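PDB 3VU1: putative uncharacterized protein PH0242 from Pyrococcus horikoshii, which belongs to the AglB oligosaccharyltransferase family and is represented here by its C-terminal globular domain, modelled with a calcium ion. Local coordinates for residues Tyr385-Tyr390 with Pro473-Glu478; Tyr390-Phe395 with Thr419-Lys424. All coordinates share one frame; numbering follows the deposited sequence.

Interaction 1 (Tyr385-Tyr390 with Pro473-Glu478); sequences YTADLY and PVFIVE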
ATOM      1  N   TYR A 385       3.169  21.783 -14.329  1.00 53.83           N
ATOM      2  CA  TYR A 385       2.038  21.964 -13.451  1.00 51.00           C
ATOM      3  C   TYR A 385       2.032  23.405 -13.050  1.00 52.96           C
ATOM      4  O   TYR A 385       3.011  24.130 -13.262  1.00 56.94           O
ATOM      5  CB  TYR A 385       2.170  21.162 -12.150  1.00 51.59           C
ATOM      6  CG  TYR A 385       2.134  19.661 -12.252  1.00 51.04           C
ATOM      7  CD1 TYR A 385       3.325  18.922 -12.239  1.00 48.39           C
ATOM      8  CD2 TYR A 385       0.915  18.963 -12.319  1.00 47.29           C
ATOM      9  CE1 TYR A 385       3.310  17.536 -12.312  1.00 46.89           C
ATOM     10  CE2 TYR A 385       0.893  17.573 -12.399  1.00 46.47           C
ATOM     11  CZ  TYR A 385       2.097  16.868 -12.391  1.00 46.66           C
ATOM     12  OH  TYR A 385       2.120  15.495 -12.448  1.00 45.60           O
ATOM     13  N   THR A 386       0.921  23.803 -12.447  1.00 50.59           N
ATOM     14  CA  THR A 386       0.869  25.012 -11.670  1.00 52.35           C
ATOM     15  C   THR A 386       0.621  24.608 -10.224  1.00 51.26           C
ATOM     16  O   THR A 386      -0.415  24.049  -9.883  1.00 54.75           O
ATOM     17  CB  THR A 386      -0.175  25.978 -12.249  1.00 51.95           C
ATOM     18  OG1 THR A 386       0.305  26.391 -13.533  1.00 53.27           O
ATOM     19  CG2 THR A 386      -0.409  27.214 -11.336  1.00 44.50           C
ATOM     20  N   ALA A 387       1.609  24.870  -9.385  1.00 52.37           N
ATOM     21  CA  ALA A 387       1.586  24.407  -8.007  1.00 51.67           C
ATOM     22  C   ALA A 387       1.427  25.535  -7.007  1.00 48.52           C
ATOM     23  O   ALA A 387       1.742  26.677  -7.288  1.00 49.34           O
ATOM     24  CB  ALA A 387       2.856  23.621  -7.702  1.00 53.36           C
ATOM     25  N   ASP A 388       0.898  25.182  -5.850  1.00 48.78           N
ATOM     26  CA  ASP A 388       1.014  25.965  -4.646  1.00 53.04           C
ATOM     27  C   ASP A 388       2.072  25.272  -3.775  1.00 57.59           C
ATOM     28  O   ASP A 388       2.209  24.036  -3.823  1.00 57.33           O
ATOM     29  CB  ASP A 388      -0.336  26.021  -3.936  1.00 55.37           C
ATOM     30  CG  ASP A 388      -1.382  26.808  -4.725  1.00 59.55           C
ATOM     31  OD1 ASP A 388      -2.563  26.808  -4.299  1.00 58.06           O
ATOM     32  OD2 ASP A 388      -1.022  27.421  -5.768  1.00 62.39           O
ATOM     33  N   LEU A 389       2.843  26.057  -3.020  1.00 55.74           N
ATOM     34  CA  LEU A 389       3.860  25.499  -2.129  1.00 49.73           C
ATOM     35  C   LEU A 389       3.446  25.676  -0.679  1.00 46.64           C
ATOM     36  O   LEU A 389       3.183  26.790  -0.261  1.00 51.09           O
ATOM     37  CB  LEU A 389       5.203  26.163  -2.384  1.00 48.45           C
ATOM     38  CG  LEU A 389       6.357  25.913  -1.403  1.00 52.42           C
ATOM     39  CD1 LEU A 389       6.697  24.429  -1.260  1.00 48.23           C
ATOM     40  CD2 LEU A 389       7.585  26.750  -1.785  1.00 47.53           C
ATOM     41  N   TYR A 390       3.378  24.591   0.084  1.00 40.95           N
ATOM     42  CA  TYR A 390       3.029  24.706   1.495  1.00 42.00           C
ATOM     43  C   TYR A 390       4.153  24.227   2.392  1.00 43.61           C
ATOM     44  O   TYR A 390       5.090  23.549   1.940  1.00 42.49           O
ATOM     45  CB  TYR A 390       1.797  23.861   1.846  1.00 41.70           C
ATOM     46  CG  TYR A 390       0.499  24.288   1.231  1.00 43.57           C
ATOM     47  CD1 TYR A 390       0.221  24.026  -0.116  1.00 43.57           C
ATOM     48  CD2 TYR A 390      -0.472  24.922   1.996  1.00 40.19           C
ATOM     49  CE1 TYR A 390      -0.984  24.404  -0.679  1.00 43.15           C
ATOM     50  CE2 TYR A 390      -1.669  25.306   1.434  1.00 41.41           C
ATOM     51  CZ  TYR A 390      -1.920  25.046   0.105  1.00 42.40           C
ATOM     52  OH  TYR A 390      -3.115  25.432  -0.449  1.00 43.68           O
ATOM     53  N   PRO A 473       8.443  20.877   2.791  1.00 37.57           N
ATOM     54  CA  PRO A 473       7.850  21.630   1.718  1.00 39.05           C
ATOM     55  C   PRO A 473       7.091  20.671   0.797  1.00 41.53           C
ATOM     56  O   PRO A 473       7.564  19.571   0.530  1.00 45.76           O
ATOM     57  CB  PRO A 473       9.053  22.229   1.025  1.00 36.94           C
ATOM     58  CG  PRO A 473      10.091  21.192   1.198  1.00 39.41           C
ATOM     59  CD  PRO A 473       9.878  20.670   2.584  1.00 37.39           C
ATOM     60  N   VAL A 474       5.903  21.074   0.361  1.00 43.11           N
ATOM     61  CA  VAL A 474       5.007  20.206  -0.397  1.00 45.02           C
ATOM     62  C   VAL A 474       4.388  21.054  -1.505  1.00 45.27           C
ATOM     63  O   VAL A 474       3.874  22.157  -1.242  1.00 44.41           O
ATOM     64  CB  VAL A 474       3.904  19.588   0.522  1.00 44.66           C
ATOM     65  CG1 VAL A 474       2.810  18.911  -0.280  1.00 41.96           C
ATOM     66  CG2 VAL A 474       4.506  18.586   1.489  1.00 43.10           C
ATOM     67  N   PHE A 475       4.461  20.540  -2.735  1.00 42.34           N
ATOM     68  CA  PHE A 475       3.879  21.205  -3.893  1.00 40.81           C
ATOM     69  C   PHE A 475       2.538  20.590  -4.215  1.00 39.73           C
ATOM     70  O   PHE A 475       2.483  19.414  -4.541  1.00 42.28           O
ATOM     71  CB  PHE A 475       4.807  21.088  -5.087  1.00 38.14           C
ATOM     72  CG  PHE A 475       6.072  21.862  -4.935  1.00 38.11           C
ATOM     73  CD1 PHE A 475       7.159  21.333  -4.224  1.00 38.12           C
ATOM     74  CD2 PHE A 475       6.191  23.139  -5.491  1.00 40.65           C
ATOM     75  CE1 PHE A 475       8.348  22.061  -4.081  1.00 36.64           C
ATOM     76  CE2 PHE A 475       7.372  23.880  -5.335  1.00 41.07           C
ATOM     77  CZ  PHE A 475       8.451  23.335  -4.634  1.00 38.70           C
ATOM     78  N   ILE A 476       1.469  21.381  -4.112  1.00 39.42           N
ATOM     79  CA  ILE A 476       0.108  20.910  -4.399  1.00 40.18           C
ATOM     80  C   ILE A 476      -0.363  21.347  -5.788  1.00 41.86           C
ATOM     81  O   ILE A 476      -0.285  22.510  -6.127  1.00 44.53           O
ATOM     82  CB  ILE A 476      -0.914  21.374  -3.341  1.00 37.48           C
ATOM     83  CG1 ILE A 476      -0.508  20.897  -1.950  1.00 35.72           C
ATOM     84  CG2 ILE A 476      -2.317  20.877  -3.687  1.00 36.31           C
ATOM     85  CD1 ILE A 476      -0.202  19.426  -1.871  1.00 36.83           C
ATOM     86  N   VAL A 477      -0.844  20.394  -6.580  1.00 42.28           N
ATOM     87  CA  VAL A 477      -1.315  20.635  -7.940  1.00 40.68           C
ATOM     88  C   VAL A 477      -2.594  19.843  -8.161  1.00 43.28           C
ATOM     89  O   VAL A 477      -2.931  18.980  -7.326  1.00 45.41           O
ATOM     90  CB  VAL A 477      -0.279  20.166  -8.971  1.00 40.52           C
ATOM     91  CG1 VAL A 477       1.029  20.920  -8.806  1.00 39.01           C
ATOM     92  CG2 VAL A 477      -0.037  18.666  -8.857  1.00 40.83           C
ATOM     93  N   GLU A 478      -3.319  20.138  -9.253  1.00 46.71           N
ATOM     94  CA  GLU A 478      -4.346  19.208  -9.767  1.00 45.90           C
ATOM     95  C   GLU A 478      -3.560  18.067 -10.344  1.00 43.32           C
ATOM     96  O   GLU A 478      -2.801  18.247 -11.297  1.00 40.97           O
ATOM     97  CB  GLU A 478      -5.226  19.798 -10.862  1.00 45.70           C
ATOM     98  CG  GLU A 478      -6.529  20.411 -10.370  1.00 56.96           C
ATOM     99  CD  GLU A 478      -7.636  19.409 -10.026  1.00 61.43           C
ATOM    100  OE1 GLU A 478      -8.058  19.379  -8.843  1.00 61.11           O
ATOM    101  OE2 GLU A 478      -8.122  18.685 -10.929  1.00 62.86           O
TER

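Interaction 2 (Tyr390-Phe395 with Thr419-Lys424); sequences YLRATF and TFFITK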
ATOM      1  N   TYR A 390       3.378  24.591   0.084  1.00 40.95           N
ATOM      2  CA  TYR A 390       3.029  24.706   1.495  1.00 42.00           C
ATOM      3  C   TYR A 390       4.153  24.227   2.392  1.00 43.61           C
ATOM      4  O   TYR A 390       5.090  23.549   1.940  1.00 42.49           O
ATOM      5  CB  TYR A 390       1.797  23.861   1.846  1.00 41.70           C
ATOM      6  CG  TYR A 390       0.499  24.288   1.231  1.00 43.57           C
ATOM      7  CD1 TYR A 390       0.221  24.026  -0.116  1.00 43.57           C
ATOM      8  CD2 TYR A 390      -0.472  24.922   1.996  1.00 40.19           C
ATOM      9  CE1 TYR A 390      -0.984  24.404  -0.679  1.00 43.15           C
ATOM     10  CE2 TYR A 390      -1.669  25.306   1.434  1.00 41.41           C
ATOM     11  CZ  TYR A 390      -1.920  25.046   0.105  1.00 42.40           C
ATOM     12  OH  TYR A 390      -3.115  25.432  -0.449  1.00 43.68           O
ATOM     13  N   LEU A 391       4.032  24.558   3.674  1.00 41.22           N
ATOM     14  CA  LEU A 391       4.790  23.862   4.685  1.00 42.59           C
ATOM     15  C   LEU A 391       3.806  22.915   5.327  1.00 44.16           C
ATOM     16  O   LEU A 391       2.714  23.337   5.748  1.00 44.99           O
ATOM     17  CB  LEU A 391       5.394  24.811   5.727  1.00 41.62           C
ATOM     18  CG  LEU A 391       6.531  25.774   5.330  1.00 44.92           C
ATOM     19  CD1 LEU A 391       7.098  26.383   6.610  1.00 45.93           C
ATOM     20  CD2 LEU A 391       7.646  25.126   4.509  1.00 40.27           C
ATOM     21  N   ARG A 392       4.198  21.640   5.388  1.00 41.90           N
ATOM     22  CA  ARG A 392       3.327  20.580   5.862  1.00 41.78           C
ATOM     23  C   ARG A 392       3.925  19.906   7.065  1.00 39.84           C
ATOM     24  O   ARG A 392       5.108  19.588   7.071  1.00 40.60           O
ATOM     25  CB  ARG A 392       3.066  19.524   4.765  1.00 38.41           C
ATOM     26  CG  ARG A 392       1.836  18.667   5.065  1.00 39.21           C
ATOM     27  CD  ARG A 392       1.748  17.447   4.176  1.00 39.45           C
ATOM     28  NE  ARG A 392       2.980  16.665   4.238  1.00 39.06           N
ATOM     29  CZ  ARG A 392       3.398  15.828   3.293  1.00 35.52           C
ATOM     30  NH1 ARG A 392       2.696  15.640   2.179  1.00 34.91           N
ATOM     31  NH2 ARG A 392       4.539  15.204   3.460  1.00 34.10           N
ATOM     32  N   ALA A 393       3.100  19.671   8.075  1.00 37.99           N
ATOM     33  CA  ALA A 393       3.550  18.905   9.232  1.00 39.94           C
ATOM     34  C   ALA A 393       3.081  17.455   9.145  1.00 38.88           C
ATOM     35  O   ALA A 393       1.966  17.187   8.643  1.00 34.20           O
ATOM     36  CB  ALA A 393       3.061  19.544  10.533  1.00 39.48           C
ATOM     37  N   THR A 394       3.930  16.538   9.637  1.00 36.10           N
ATOM     38  CA  THR A 394       3.554  15.139   9.775  1.00 36.08           C
ATOM     39  C   THR A 394       3.983  14.689  11.155  1.00 37.98           C
ATOM     40  O   THR A 394       5.166  14.760  11.485  1.00 37.58           O
ATOM     41  CB  THR A 394       4.208  14.221   8.707  1.00 37.32           C
ATOM     42  OG1 THR A 394       3.911  14.695   7.393  1.00 39.51           O
ATOM     43  CG2 THR A 394       3.674  12.804   8.800  1.00 36.23           C
ATOM     44  N   PHE A 395       3.012  14.242  11.952  1.00 37.46           N
ATOM     45  CA  PHE A 395       3.269  13.607  13.242  1.00 39.22           C
ATOM     46  C   PHE A 395       3.034  12.104  13.138  1.00 41.82           C
ATOM     47  O   PHE A 395       1.914  11.646  12.856  1.00 42.91           O
ATOM     48  CB  PHE A 395       2.306  14.143  14.307  1.00 41.18           C
ATOM     49  CG  PHE A 395       2.629  15.517  14.803  1.00 41.07           C
ATOM     50  CD1 PHE A 395       3.090  15.697  16.104  1.00 42.52           C
ATOM     51  CD2 PHE A 395       2.447  16.630  13.994  1.00 40.52           C
ATOM     52  CE1 PHE A 395       3.378  16.965  16.583  1.00 41.73           C
ATOM     53  CE2 PHE A 395       2.743  17.903  14.466  1.00 44.57           C
ATOM     54  CZ  PHE A 395       3.211  18.068  15.757  1.00 43.64           C
ATOM     55  N   THR A 419      -1.222  14.494   9.270  1.00 34.46           N
ATOM     56  CA  THR A 419      -0.596  15.523   8.478  1.00 36.09           C
ATOM     57  C   THR A 419      -1.516  16.741   8.497  1.00 39.94           C
ATOM     58  O   THR A 419      -2.733  16.598   8.631  1.00 40.57           O
ATOM     59  CB  THR A 419      -0.435  15.103   7.008  1.00 37.19           C
ATOM     60  OG1 THR A 419      -1.734  14.963   6.419  1.00 39.01           O
ATOM     61  CG2 THR A 419       0.321  13.802   6.884  1.00 35.29           C
ATOM     62  N   PHE A 420      -0.934  17.934   8.388  1.00 38.83           N
ATOM     63  CA  PHE A 420      -1.693  19.155   8.237  1.00 35.69           C
ATOM     64  C   PHE A 420      -0.813  20.202   7.620  1.00 38.29           C
ATOM     65  O   PHE A 420       0.406  20.173   7.781  1.00 40.34           O
ATOM     66  CB  PHE A 420      -2.355  19.633   9.551  1.00 36.61           C
ATOM     67  CG  PHE A 420      -1.401  19.903  10.698  1.00 36.91           C
ATOM     68  CD1 PHE A 420      -1.124  18.912  11.648  1.00 36.22           C
ATOM     69  CD2 PHE A 420      -0.815  21.168  10.870  1.00 35.67           C
ATOM     70  CE1 PHE A 420      -0.269  19.179  12.733  1.00 37.95           C
ATOM     71  CE2 PHE A 420       0.051  21.428  11.944  1.00 34.92           C
ATOM     72  CZ  PHE A 420       0.320  20.439  12.885  1.00 33.82           C
ATOM     73  N   PHE A 421      -1.434  21.104   6.873  1.00 43.35           N
ATOM     74  CA  PHE A 421      -0.726  22.206   6.245  1.00 45.19           C
ATOM     75  C   PHE A 421      -0.555  23.359   7.220  1.00 47.25           C
ATOM     76  O   PHE A 421      -1.532  23.898   7.725  1.00 49.67           O
ATOM     77  CB  PHE A 421      -1.449  22.636   4.979  1.00 47.49           C
ATOM     78  CG  PHE A 421      -1.378  21.612   3.891  1.00 53.94           C
ATOM     79  CD1 PHE A 421      -2.511  20.926   3.488  1.00 58.38           C
ATOM     80  CD2 PHE A 421      -0.151  21.297   3.291  1.00 55.36           C
ATOM     81  CE1 PHE A 421      -2.428  19.962   2.488  1.00 62.45           C
ATOM     82  CE2 PHE A 421      -0.064  20.332   2.291  1.00 58.10           C
ATOM     83  CZ  PHE A 421      -1.206  19.668   1.887  1.00 59.48           C
ATOM     84  N   ILE A 422       0.699  23.709   7.500  1.00 50.87           N
ATOM     85  CA  ILE A 422       1.033  24.761   8.466  1.00 50.62           C
ATOM     86  C   ILE A 422       0.764  26.129   7.837  1.00 52.14           C
ATOM     87  O   ILE A 422       0.039  26.933   8.401  1.00 50.48           O
ATOM     88  CB  ILE A 422       2.509  24.673   8.924  1.00 51.02           C
ATOM     89  CG1 ILE A 422       2.820  23.302   9.521  1.00 49.57           C
ATOM     90  CG2 ILE A 422       2.844  25.766   9.935  1.00 52.37           C
ATOM     91  CD1 ILE A 422       4.251  22.880   9.265  1.00 49.89           C
ATOM     92  N   THR A 423       1.333  26.372   6.657  1.00 51.21           N
ATOM     93  CA  THR A 423       1.224  27.657   6.008  1.00 50.74           C
ATOM     94  C   THR A 423       1.468  27.514   4.515  1.00 53.53           C
ATOM     95  O   THR A 423       2.221  26.637   4.078  1.00 57.87           O
ATOM     96  CB  THR A 423       2.238  28.672   6.581  1.00 53.92           C
ATOM     97  OG1 THR A 423       2.001  29.950   5.993  1.00 60.14           O
ATOM     98  CG2 THR A 423       3.697  28.272   6.258  1.00 54.23           C
ATOM     99  N   LYS A 424       0.835  28.395   3.745  1.00 53.39           N
ATOM    100  CA  LYS A 424       0.984  28.452   2.301  1.00 52.78           C
ATOM    101  C   LYS A 424       2.106  29.417   2.023  1.00 53.00           C
ATOM    102  O   LYS A 424       2.141  30.472   2.610  1.00 57.31           O
ATOM    103  CB  LYS A 424      -0.310  28.977   1.694  1.00 52.55           C
ATOM    104  CG  LYS A 424      -0.495  28.675   0.223  1.00 55.85           C
ATOM    105  CD  LYS A 424      -1.945  28.966  -0.110  1.00 61.17           C
ATOM    106  CE  LYS A 424      -2.304  28.537  -1.514  1.00 61.25           C
ATOM    107  NZ  LYS A 424      -3.659  29.036  -1.874  1.00 60.27           N
TER

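Interaction 1 (Tyr385-Tyr390 with Pro473-Glu478)
The carbonyl oxygen of D388 accepts a hydrogen bond from the backbone N of I476 at 2.8 Å, the donor lying in the carbonyl plane. A CA-H...O contact joins it there, with CA of F475 3.3 Å from O of D388. D388 N in turn donates to I476 O, making D388 and I476 a hydrogen-bonded antiparallel pair. Y390 and V474 form another, with Y390 N 2.8 Å from V474 O and an N-H...O angle of 172°. Between them L389 faces F475 as a non-hydrogen-bonded pair. CG of L389 is anti to its backbone N (chi1 169°), and the turn at chi2 (58°) sets CD1 over the centre of the F475 ring, 4.0 Å from the centroid, in a CH-pi contact. A compact methyl suits a flat aromatic face, and L377 of strand 372-381 also touches both residues. On the face of D388 and Y390, the Y390 ring crosses I476 at about a right angle, CD1 of Y390 lying 3.7 Å from CG1 of I476. Farther along, V477 offers both its branches: CG1 meets CB of A387 and CB of Y385, while CG2 touches CD2 and CE2 of Y385. The carboxylate of D388 takes the backbone N-H of G428 at OD2. The join therefore divides its chemistry: main-chain bonds fix the register, and buried leucine, phenylalanine and valine supply apolar contacts.

Interaction 2 (Tyr390-Phe395 with Thr419-Lys424)
K424 lies across the Y390 ring, which its hydrocarbon chain covers before the charge appears. CB of K424 meets the ring at CE2 of Y390, 3.9 Å away. CG, anti to the backbone N (chi1 -161°), stands over one face, offset toward the rim and 4.0 Å from the centroid, a CH-pi contact. The chain stays extended beyond it: CD follows to CZ and the hydroxyl, and CE of K424 reaches OH of Y390 at 3.4 Å. NZ goes on to a salt bridge with E427. A long lysine suits this place because its methylenes can lie on an aromatic face while the ammonium stays at the exposed border. F421 meets Y390 from the same side of the sheet, the rings oblique at 43°, and CD2 of F421 also lies 3.7 Å from CG of R392.

The register shifts by one at a classic beta bulge: I422 and T423 both face L391, whose O takes a 2.7 Å bond from I422 N and a weak one from T423 N. Past the bulge, A393 and F420 pair through two backbone bonds, and CB of A393 sits over the F420 ring, 3.9 Å from its centroid; a lone methyl is a fitting partner for a flat aromatic face. F395 meets F420 rim to rim.

NH2 of R392 forms a salt bridge with E472, and NH1 a hydrogen bond with S81 O. Strand 464-487 runs along the other edge of strand 390-395, while Y452 of helix 448-460 meets both F395 and F420 and I449 touches A393.

Overall arrangement
Interactions 1 and 2 lie in one antiparallel sheet, their centres about 12 Å apart, and share Y390 on strand 385-401. That strand runs between strand 412-431, its hairpin partner in interaction 2, and strand 464-487, its partner in interaction 1. Along the chain the order is 385-390, 390-395, 419-424, 473-478, so the hairpin contact is nested inside the longer loop closed by interaction 1. They also touch directly: V474 and I476 pack on F421, V474 on R392, and D388 forms a long, weak ion pair with K424. A central strand thus ties a local hairpin to a late strand, in the part of the chain that corresponds roughly to the Peripheral 2 domain.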